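Local coordinates for cell division control protein 4 (PDB 3V7D), which recognises phosphorylated target proteins, such as the CDK inhibitor SIC1, for an SCF ubiquitin ligase that marks them for proteasomal degradation, at residues R207-V212 with V273-H279; V263-G268 with W295-K301; T126-D132 with V165-Y170. The protein carries 1 engineered substitution. All coordinates share one frame; numbering follows the deposited sequence.

Contact 1. Residues R207-V212 with V273-H279; sequences RCLDIV and VRTVSGH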
loop_
_atom_site.group_PDB
_atom_site.type_symbol
_atom_site.label_atom_id
_atom_site.label_comp_id
_atom_site.label_asym_id
_atom_site.label_seq_id
_atom_site.Cartn_x
_atom_site.Cartn_y
_atom_site.Cartn_z
ATOM N N ARG B 207 21.668 16.628 -10.595
ATOM C CA ARG B 207 20.384 16.462 -11.275
ATOM C C ARG B 207 19.371 15.642 -10.482
ATOM O O ARG B 207 18.166 15.857 -10.594
ATOM C CB ARG B 207 20.593 15.822 -12.648
ATOM C CG ARG B 207 19.364 15.856 -13.534
ATOM C CD ARG B 207 18.904 17.284 -13.759
ATOM N NE ARG B 207 17.720 17.355 -14.610
ATOM C CZ ARG B 207 16.473 17.265 -14.160
ATOM N NH1 ARG B 207 16.241 17.096 -12.863
ATOM N NH2 ARG B 207 15.456 17.347 -15.007
ATOM N N CYS B 208 19.863 14.702 -9.687
ATOM C CA CYS B 208 18.997 13.785 -8.961
ATOM C C CYS B 208 19.739 13.261 -7.742
ATOM O O CYS B 208 20.957 13.425 -7.645
ATOM C CB CYS B 208 18.599 12.615 -9.866
ATOM S SG CYS B 208 20.013 11.629 -10.478
ATOM N N LEU B 209 19.014 12.634 -6.819
ATOM C CA LEU B 209 19.643 12.047 -5.637
ATOM C C LEU B 209 18.721 11.102 -4.867
ATOM O O LEU B 209 17.497 11.193 -4.962
ATOM C CB LEU B 209 20.204 13.138 -4.710
ATOM C CG LEU B 209 19.288 13.946 -3.793
ATOM C CD1 LEU B 209 19.302 13.361 -2.396
ATOM C CD2 LEU B 209 19.725 15.399 -3.752
ATOM N N ASP B 210 19.326 10.191 -4.111
ATOM C CA ASP B 210 18.587 9.282 -3.243
ATOM C C ASP B 210 19.384 9.048 -1.967
ATOM O O ASP B 210 20.588 9.300 -1.930
ATOM C CB ASP B 210 18.337 7.947 -3.945
ATOM C CG ASP B 210 17.155 7.186 -3.361
ATOM O OD1 ASP B 210 16.652 7.578 -2.283
ATOM O OD2 ASP B 210 16.731 6.189 -3.983
ATOM N N ILE B 211 18.711 8.571 -0.924
ATOM C CA ILE B 211 19.374 8.217 0.325
ATOM C C ILE B 211 19.081 6.767 0.677
ATOM O O ILE B 211 17.922 6.349 0.696
ATOM C CB ILE B 211 18.909 9.100 1.493
ATOM C CG1 ILE B 211 19.144 10.581 1.182
ATOM C CG2 ILE B 211 19.628 8.701 2.780
ATOM C CD1 ILE B 211 18.666 11.511 2.279
ATOM N N VAL B 212 20.127 5.994 0.950
ATOM C CA VAL B 212 19.948 4.592 1.305
ATOM C C VAL B 212 20.517 4.303 2.684
ATOM O O VAL B 212 21.391 5.023 3.164
ATOM C CB VAL B 212 20.607 3.661 0.278
ATOM C CG1 VAL B 212 20.029 3.909 -1.106
ATOM C CG2 VAL B 212 22.122 3.852 0.276
ATOM N N VAL B 273 23.498 11.964 -15.600
ATOM C CA VAL B 273 22.760 11.008 -14.787
ATOM C C VAL B 273 21.424 11.627 -14.410
ATOM O O VAL B 273 21.353 12.513 -13.555
ATOM C CB VAL B 273 23.532 10.607 -13.521
ATOM C CG1 VAL B 273 22.705 9.636 -12.691
ATOM C CG2 VAL B 273 24.874 9.988 -13.898
ATOM N N ARG B 274 20.371 11.155 -15.067
ATOM C CA ARG B 274 19.055 11.774 -14.989
ATOM C C ARG B 274 18.235 11.286 -13.800
ATOM O O ARG B 274 17.461 12.042 -13.219
ATOM C CB ARG B 274 18.288 11.505 -16.286
ATOM C CG ARG B 274 16.927 12.167 -16.362
ATOM C CD ARG B 274 17.033 13.672 -16.181
ATOM N NE ARG B 274 15.763 14.326 -16.464
ATOM C CZ ARG B 274 14.785 14.470 -15.577
ATOM N NH1 ARG B 274 14.934 14.013 -14.342
ATOM N NH2 ARG B 274 13.658 15.079 -15.925
ATOM N N THR B 275 18.402 10.020 -13.442
ATOM C CA THR B 275 17.573 9.423 -12.405
ATOM C C THR B 275 18.355 8.418 -11.566
ATOM O O THR B 275 19.297 7.792 -12.048
ATOM C CB THR B 275 16.343 8.727 -13.014
ATOM O OG1 THR B 275 15.633 8.024 -11.990
ATOM C CG2 THR B 275 16.775 7.744 -14.097
ATOM N N VAL B 276 17.957 8.274 -10.310
ATOM C CA VAL B 276 18.632 7.359 -9.401
ATOM C C VAL B 276 17.633 6.766 -8.402
ATOM O O VAL B 276 16.734 7.456 -7.920
ATOM C CB VAL B 276 19.792 8.066 -8.669
ATOM C CG1 VAL B 276 19.272 9.225 -7.838
ATOM C CG2 VAL B 276 20.564 7.092 -7.802
ATOM N N SER B 277 17.782 5.479 -8.112
ATOM C CA SER B 277 16.881 4.788 -7.196
ATOM C C SER B 277 17.641 3.681 -6.484
ATOM O O SER B 277 18.207 2.801 -7.128
ATOM C CB SER B 277 15.693 4.201 -7.965
ATOM O OG SER B 277 14.879 3.395 -7.128
ATOM N N GLY B 278 17.659 3.723 -5.157
ATOM C CA GLY B 278 18.409 2.738 -4.399
ATOM C C GLY B 278 17.728 2.208 -3.152
ATOM O O GLY B 278 16.777 2.800 -2.643
ATOM N N HIS B 279 18.227 1.077 -2.666
ATOM C CA HIS B 279 17.792 0.500 -1.401
ATOM C C HIS B 279 18.907 -0.390 -0.868
ATOM O O HIS B 279 19.471 -1.199 -1.608
ATOM C CB HIS B 279 16.513 -0.315 -1.585
ATOM C CG HIS B 279 16.024 -0.960 -0.326
ATOM N ND1 HIS B 279 15.051 -0.394 0.471
ATOM C CD2 HIS B 279 16.377 -2.120 0.277
ATOM C CE1 HIS B 279 14.823 -1.180 1.508
ATOM N NE2 HIS B 279 15.615 -2.234 1.414
HETATM O O HOH W 1 15.958 4.795 -0.680
#
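Gly278 gives its backbone N-H to the carboxylate of Asp210, with N to OD2 at 2.9 Å and an angle of 159° at the hydrogen. The donor comes on the anti side of OD2, somewhat out of the carboxylate plane. It is a direct polar tie between the two strands. The other oxygen, OD1, turns back to its own strand and accepts from Ile211 N at 2.7 Å. The carboxylate is thus held at both oxygens, and OD1 also makes a long, weak ion pair with Lys169. A water bridges the strands nearby, 2.9 Å from both Ile211 O and Gly278 O.

Apolar contacts flank the aspartate on both sides. Cys208 SG meets Val276 CG1 at 3.6 Å, and Val212 CG1 lies on the backbone of Gly278, 3.5 Å from its C atom. At the far end Arg207 and Arg274 stack their guanidinium groups, with planes 26° apart. Arg207 NH2 sits over the centre of the Arg274 group, 3.0 Å from CZ. Both chains bend at chi2 (59° in Arg207), which brings the flat ends together. Arg207 NH2 hydrogen-bonds a modified residue of the bound peptide, and Arg274 packs against one as well. The pair is consistent with a site for a phosphorylated residue.

Each arginine begins a classic beta bulge with the residue after it, Arg207 and Cys208 facing Gly223. The two strands are the first strands of successive propeller blades, WD 3 and WD 4, and run nearly parallel. Leu209 and Ile211 turn the other way, to strands 165-170 and 175-180 of the preceding blade. Thr275 and Ser277 bond through their hydroxyls to the backbone of strand 313-319 in the following blade.

Contact 2. Residues V263-G268 with W295-K301; sequences VGVLRG and WDVAQMK
Leu266 packs over one face of the Trp295 indole. Its CB stands 3.7 Å from the centroid of the six-membered ring, only 10° off the ring normal, a CH-pi contact. Leu266 CD1 lies over the same face, offset toward the rim, 3.5 Å from Trp295 CD2. Leu266 CD2 is 3.5 Å from Trp295 CE3. Met300 closes the other side of the leucine, with its CE 3.7 Å from Leu266 CD2. The methionine chain folds at chi2 and chi3 (-62° and -71°), which carries CE on to the backbone of Gly264, 3.5 Å from its C atom.

The margins are looser. At one, Val263 CG1 is 4.0 Å from Met300 SD. At the other, Arg267 and Gly268 are exposed, although the backbone Arg267 O comes close, in the ring plane 3.2 Å from Trp295 CH2.

Trp295 and Asp296 are the WD pair that names the repeat. The tryptophan NE1 bonds Ser285 OG, as in the structural tetrad of WD blades. Asp296 OD1 holds the following turn as an Asx turn. No hydrogen bond joins the two segments. Shape and apolar contact join them, while the polar bonds of Trp295 and Asp296 serve their own blade.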
loop_
_atom_site.group_PDB
_atom_site.type_symbol
_atom_site.label_atom_id
_atom_site.label_comp_id
_atom_site.label_asym_id
_atom_site.label_seq_id
_atom_site.Cartn_x
_atom_site.Cartn_y
_atom_site.Cartn_z
ATOM N N VAL B 263 32.701 9.368 0.130
ATOM C CA VAL B 263 32.973 7.942 -0.011
ATOM C C VAL B 263 33.723 7.645 -1.300
ATOM O O VAL B 263 34.752 6.969 -1.285
ATOM C CB VAL B 263 31.677 7.106 0.029
ATOM C CG1 VAL B 263 32.001 5.626 -0.072
ATOM C CG2 VAL B 263 30.896 7.398 1.301
ATOM N N GLY B 264 33.209 8.153 -2.415
ATOM C CA GLY B 264 33.846 7.937 -3.701
ATOM C C GLY B 264 32.981 8.324 -4.883
ATOM O O GLY B 264 31.822 8.708 -4.727
ATOM N N VAL B 265 33.555 8.217 -6.077
ATOM C CA VAL B 265 32.860 8.577 -7.302
ATOM C C VAL B 265 32.523 7.327 -8.103
ATOM O O VAL B 265 33.346 6.425 -8.238
ATOM C CB VAL B 265 33.718 9.513 -8.177
ATOM C CG1 VAL B 265 32.950 9.934 -9.427
ATOM C CG2 VAL B 265 34.150 10.732 -7.379
ATOM N N LEU B 266 31.305 7.272 -8.625
ATOM C CA LEU B 266 30.905 6.173 -9.490
ATOM C C LEU B 266 30.859 6.639 -10.940
ATOM O O LEU B 266 29.900 7.288 -11.358
ATOM C CB LEU B 266 29.544 5.615 -9.062
ATOM C CG LEU B 266 29.514 4.913 -7.703
ATOM C CD1 LEU B 266 28.110 4.443 -7.372
ATOM C CD2 LEU B 266 30.490 3.748 -7.683
ATOM N N ARG B 267 31.904 6.312 -11.694
ATOM C CA ARG B 267 31.977 6.642 -13.113
ATOM C C ARG B 267 31.557 5.450 -13.954
ATOM O O ARG B 267 31.818 4.299 -13.599
ATOM C CB ARG B 267 33.389 7.074 -13.509
ATOM C CG ARG B 267 33.777 8.457 -13.052
ATOM C CD ARG B 267 35.209 8.785 -13.446
ATOM N NE ARG B 267 35.987 9.228 -12.297
ATOM C CZ ARG B 267 35.875 10.433 -11.754
ATOM N NH1 ARG B 267 35.018 11.310 -12.256
ATOM N NH2 ARG B 267 36.619 10.764 -10.710
ATOM N N GLY B 268 30.908 5.733 -15.077
ATOM C CA GLY B 268 30.394 4.692 -15.943
ATOM C C GLY B 268 29.574 5.257 -17.085
ATOM O O GLY B 268 29.676 4.791 -18.220
ATOM N N TRP B 295 24.712 -0.359 -9.226
ATOM C CA TRP B 295 25.920 -0.174 -8.431
ATOM C C TRP B 295 25.849 -0.896 -7.089
ATOM O O TRP B 295 24.767 -1.146 -6.560
ATOM C CB TRP B 295 26.167 1.312 -8.173
ATOM C CG TRP B 295 26.186 2.177 -9.398
ATOM C CD1 TRP B 295 25.129 2.852 -9.942
ATOM C CD2 TRP B 295 27.321 2.485 -10.214
ATOM N NE1 TRP B 295 25.537 3.553 -11.051
ATOM C CE2 TRP B 295 26.879 3.347 -11.238
ATOM C CE3 TRP B 295 28.668 2.111 -10.183
ATOM C CZ2 TRP B 295 27.734 3.835 -12.223
ATOM C CZ3 TRP B 295 29.516 2.599 -11.161
ATOM C CH2 TRP B 295 29.045 3.450 -12.168
ATOM N N ASP B 296 27.020 -1.218 -6.548
ATOM C CA ASP B 296 27.141 -1.720 -5.185
ATOM C C ASP B 296 27.917 -0.677 -4.391
ATOM O O ASP B 296 29.146 -0.658 -4.413
ATOM C CB ASP B 296 27.878 -3.063 -5.170
ATOM C CG ASP B 296 27.854 -3.739 -3.805
ATOM O OD1 ASP B 296 27.994 -3.047 -2.775
ATOM O OD2 ASP B 296 27.699 -4.977 -3.762
ATOM N N VAL B 297 27.195 0.187 -3.686
ATOM C CA VAL B 297 27.812 1.325 -3.015
ATOM C C VAL B 297 28.592 0.934 -1.763
ATOM O O VAL B 297 29.218 1.780 -1.127
ATOM C CB VAL B 297 26.773 2.396 -2.658
ATOM C CG1 VAL B 297 26.101 2.910 -3.920
ATOM C CG2 VAL B 297 25.746 1.832 -1.686
ATOM N N ALA B 298 28.547 -0.345 -1.408
ATOM C CA ALA B 298 29.383 -0.852 -0.330
ATOM C C ALA B 298 30.774 -1.138 -0.881
ATOM O O ALA B 298 31.783 -0.894 -0.218
ATOM C CB ALA B 298 28.777 -2.109 0.271
ATOM N N GLN B 299 30.815 -1.651 -2.107
ATOM C CA GLN B 299 32.073 -1.967 -2.768
ATOM C C GLN B 299 32.480 -0.855 -3.726
ATOM O O GLN B 299 33.612 -0.830 -4.209
ATOM C CB GLN B 299 31.958 -3.285 -3.536
ATOM C CG GLN B 299 31.691 -4.500 -2.667
ATOM C CD GLN B 299 31.635 -5.785 -3.471
ATOM O OE1 GLN B 299 31.464 -5.761 -4.690
ATOM N NE2 GLN B 299 31.787 -6.916 -2.792
ATOM N N MET B 300 31.551 0.061 -3.990
ATOM C CA MET B 300 31.755 1.122 -4.972
ATOM C C MET B 300 32.160 0.537 -6.320
ATOM O O MET B 300 33.137 0.970 -6.930
ATOM C CB MET B 300 32.792 2.136 -4.483
ATOM C CG MET B 300 32.383 2.862 -3.212
ATOM S SD MET B 300 30.887 3.847 -3.433
ATOM C CE MET B 300 31.510 5.166 -4.473
ATOM N N LYS B 301 31.402 -0.456 -6.774
ATOM C CA LYS B 301 31.704 -1.139 -8.024
ATOM C C LYS B 301 30.455 -1.294 -8.885
ATOM O O LYS B 301 29.340 -1.395 -8.370
ATOM C CB LYS B 301 32.325 -2.512 -7.741
ATOM C CG LYS B 301 32.851 -3.235 -8.973
ATOM C CD LYS B 301 33.538 -4.542 -8.602
ATOM C CE LYS B 301 34.165 -5.206 -9.820
ATOM N NZ LYS B 301 34.979 -6.400 -9.452
#

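Contact 3. Residues T126-D132 with V165-Y170; sequences TCLQFED and VWALKY
Trp166 carries Thr126 on one face of its indole. The methyl CG2 stands 3.5 Å from the centroid of the six-membered ring and 2° off its normal, a CH-pi contact. Trp166 NE1 bonds Asp140, and the residue packs on an apolar side chain of the bound peptide. At the other end, Tyr170 has Asp132 OD2 at its ring edge. Its hydroxyl donates to this oxygen, OH to OD2 being 2.8 Å, while the carboxylate and ring planes stand almost perpendicular at 81°. The same OH also bonds Gly174 N. Glu131 CB touches the ring obliquely, 3.6 Å from Tyr170 CD2.

Between these ends Gln129 reaches across. Tyr170 N donates to its OE1 at 3.0 Å in a nearly straight bond. The bend at chi2 (-74°) swings the amide over so that NE2 can make a weak bond back to Leu128 O. Cys127 SG presses on Leu168 CG at 3.6 Å.

Adjacent blades, WD 1 and WD 2, each supply their first strand here, side by side and nearly parallel. Leu128 and Phe130 turn away to strands 435-442 and 445-452 on one flank. Ala167 and Lys169 pack on strand 206-213 on the other.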
loop_
_atom_site.group_PDB
_atom_site.type_symbol
_atom_site.label_atom_id
_atom_site.label_comp_id
_atom_site.label_asym_id
_atom_site.label_seq_id
_atom_site.Cartn_x
_atom_site.Cartn_y
_atom_site.Cartn_z
ATOM N N THR B 126 10.345 22.708 -8.755
ATOM C CA THR B 126 11.126 21.641 -9.379
ATOM C C THR B 126 11.089 20.326 -8.613
ATOM O O THR B 126 11.315 19.265 -9.184
ATOM C CB THR B 126 12.598 22.052 -9.548
ATOM O OG1 THR B 126 13.179 22.278 -8.257
ATOM C CG2 THR B 126 12.699 23.318 -10.384
ATOM N N CYS B 127 10.822 20.397 -7.317
ATOM C CA CYS B 127 10.819 19.194 -6.497
ATOM C C CYS B 127 10.013 19.376 -5.222
ATOM O O CYS B 127 9.890 20.484 -4.699
ATOM C CB CYS B 127 12.248 18.743 -6.180
ATOM S SG CYS B 127 13.347 20.051 -5.573
ATOM N N LEU B 128 9.456 18.271 -4.741
ATOM C CA LEU B 128 8.619 18.273 -3.552
ATOM C C LEU B 128 8.808 16.981 -2.775
ATOM O O LEU B 128 8.835 15.895 -3.353
ATOM C CB LEU B 128 7.144 18.442 -3.933
ATOM C CG LEU B 128 6.110 18.584 -2.808
ATOM C CD1 LEU B 128 4.961 19.476 -3.253
ATOM C CD2 LEU B 128 5.569 17.230 -2.358
ATOM N N GLN B 129 8.943 17.116 -1.461
ATOM C CA GLN B 129 8.932 15.979 -0.555
ATOM C C GLN B 129 7.769 16.156 0.404
ATOM O O GLN B 129 7.446 17.278 0.796
ATOM C CB GLN B 129 10.238 15.899 0.235
ATOM C CG GLN B 129 11.436 15.426 -0.565
ATOM C CD GLN B 129 11.387 13.938 -0.861
ATOM O OE1 GLN B 129 11.870 13.122 -0.073
ATOM N NE2 GLN B 129 10.801 13.578 -1.999
ATOM N N PHE B 130 7.134 15.050 0.769
ATOM C CA PHE B 130 6.052 15.072 1.741
ATOM C C PHE B 130 6.255 13.918 2.705
ATOM O O PHE B 130 5.928 12.777 2.390
ATOM C CB PHE B 130 4.701 14.935 1.036
ATOM C CG PHE B 130 3.521 14.962 1.968
ATOM C CD1 PHE B 130 3.594 15.611 3.189
ATOM C CD2 PHE B 130 2.338 14.330 1.622
ATOM C CE1 PHE B 130 2.514 15.631 4.047
ATOM C CE2 PHE B 130 1.252 14.347 2.477
ATOM C CZ PHE B 130 1.341 14.998 3.692
ATOM N N GLU B 131 6.824 14.217 3.869
ATOM C CA GLU B 131 7.085 13.212 4.899
ATOM C C GLU B 131 6.980 13.872 6.269
ATOM O O GLU B 131 7.219 15.075 6.401
ATOM C CB GLU B 131 8.503 12.627 4.768
ATOM C CG GLU B 131 8.915 12.128 3.384
ATOM C CD GLU B 131 8.202 10.852 2.977
ATOM O OE1 GLU B 131 8.137 10.574 1.761
ATOM O OE2 GLU B 131 7.711 10.126 3.870
ATOM N N ASP B 132 6.622 13.082 7.278
ATOM C CA ASP B 132 6.768 13.490 8.672
ATOM C C ASP B 132 6.067 14.798 9.007
ATOM O O ASP B 132 6.610 15.612 9.759
ATOM C CB ASP B 132 8.252 13.649 9.006
ATOM C CG ASP B 132 8.721 12.688 10.069
ATOM O OD1 ASP B 132 7.877 12.218 10.859
ATOM O OD2 ASP B 132 9.939 12.418 10.116
ATOM N N VAL B 165 17.414 24.891 -7.005
ATOM C CA VAL B 165 17.319 23.592 -6.352
ATOM C C VAL B 165 16.540 22.640 -7.244
ATOM O O VAL B 165 15.404 22.924 -7.614
ATOM C CB VAL B 165 16.589 23.706 -5.002
ATOM C CG1 VAL B 165 16.544 22.357 -4.304
ATOM C CG2 VAL B 165 17.256 24.760 -4.120
ATOM N N TRP B 166 17.141 21.507 -7.586
ATOM C CA TRP B 166 16.507 20.585 -8.521
ATOM C C TRP B 166 16.336 19.167 -7.985
ATOM O O TRP B 166 15.783 18.303 -8.664
ATOM C CB TRP B 166 17.254 20.580 -9.857
ATOM C CG TRP B 166 16.960 21.793 -10.673
ATOM C CD1 TRP B 166 17.570 23.008 -10.582
ATOM C CD2 TRP B 166 15.964 21.918 -11.694
ATOM N NE1 TRP B 166 17.024 23.881 -11.491
ATOM C CE2 TRP B 166 16.036 23.236 -12.186
ATOM C CE3 TRP B 166 15.025 21.040 -12.244
ATOM C CZ2 TRP B 166 15.200 23.701 -13.201
ATOM C CZ3 TRP B 166 14.197 21.501 -13.253
ATOM C CH2 TRP B 166 14.289 22.820 -13.720
ATOM N N ALA B 167 16.798 18.931 -6.762
ATOM C CA ALA B 167 16.624 17.625 -6.133
ATOM C C ALA B 167 16.526 17.752 -4.617
ATOM O O ALA B 167 17.292 18.492 -3.994
ATOM C CB ALA B 167 17.757 16.690 -6.525
ATOM N N LEU B 168 15.570 17.034 -4.037
ATOM C CA LEU B 168 15.326 17.061 -2.597
ATOM C C LEU B 168 15.058 15.660 -2.078
ATOM O O LEU B 168 14.365 14.879 -2.725
ATOM C CB LEU B 168 14.100 17.916 -2.279
ATOM C CG LEU B 168 14.227 19.427 -2.138
ATOM C CD1 LEU B 168 12.867 19.999 -1.770
ATOM C CD2 LEU B 168 15.269 19.780 -1.092
ATOM N N LYS B 169 15.586 15.349 -0.900
ATOM C CA LYS B 169 15.284 14.076 -0.261
ATOM C C LYS B 169 15.251 14.222 1.251
ATOM O O LYS B 169 16.243 14.598 1.875
ATOM C CB LYS B 169 16.299 13.005 -0.657
ATOM C CG LYS B 169 15.872 11.583 -0.321
ATOM C CD LYS B 169 14.803 11.087 -1.281
ATOM C CE LYS B 169 14.434 9.639 -1.001
ATOM N NZ LYS B 169 13.613 9.043 -2.103
ATOM N N TYR B 170 14.097 13.924 1.833
ATOM C CA TYR B 170 13.940 13.969 3.276
ATOM C C TYR B 170 14.526 12.700 3.885
ATOM O O TYR B 170 14.311 11.602 3.375
ATOM C CB TYR B 170 12.462 14.107 3.641
ATOM C CG TYR B 170 12.212 14.218 5.123
ATOM C CD1 TYR B 170 12.245 15.449 5.757
ATOM C CD2 TYR B 170 11.940 13.093 5.890
ATOM C CE1 TYR B 170 12.021 15.560 7.113
ATOM C CE2 TYR B 170 11.712 13.193 7.247
ATOM C CZ TYR B 170 11.753 14.430 7.853
ATOM O OH TYR B 170 11.528 14.540 9.204
#

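Overall arrangement
Contact 3 comes first along the chain and closes before contact 1 opens. The segments of contacts 1 and 2 alternate, because both join the same two antiparallel sheets: the one from 206-213 to 262-266 and the one from 273-279 to 301-306. Contact 1 ties their first strands, and contact 2 ties them farther out, with centres 13 Å apart. Contacts 1 and 3 lie 12 Å apart and touch where Leu209 packs on Ala167 and Lys169. Contacts 2 and 3 do not touch, their centres being 24 Å apart and their nearest atoms about 14 Å apart. Together they join successive blades of the WD40 propeller, and contacts 1 and 3 reach the bound peptide.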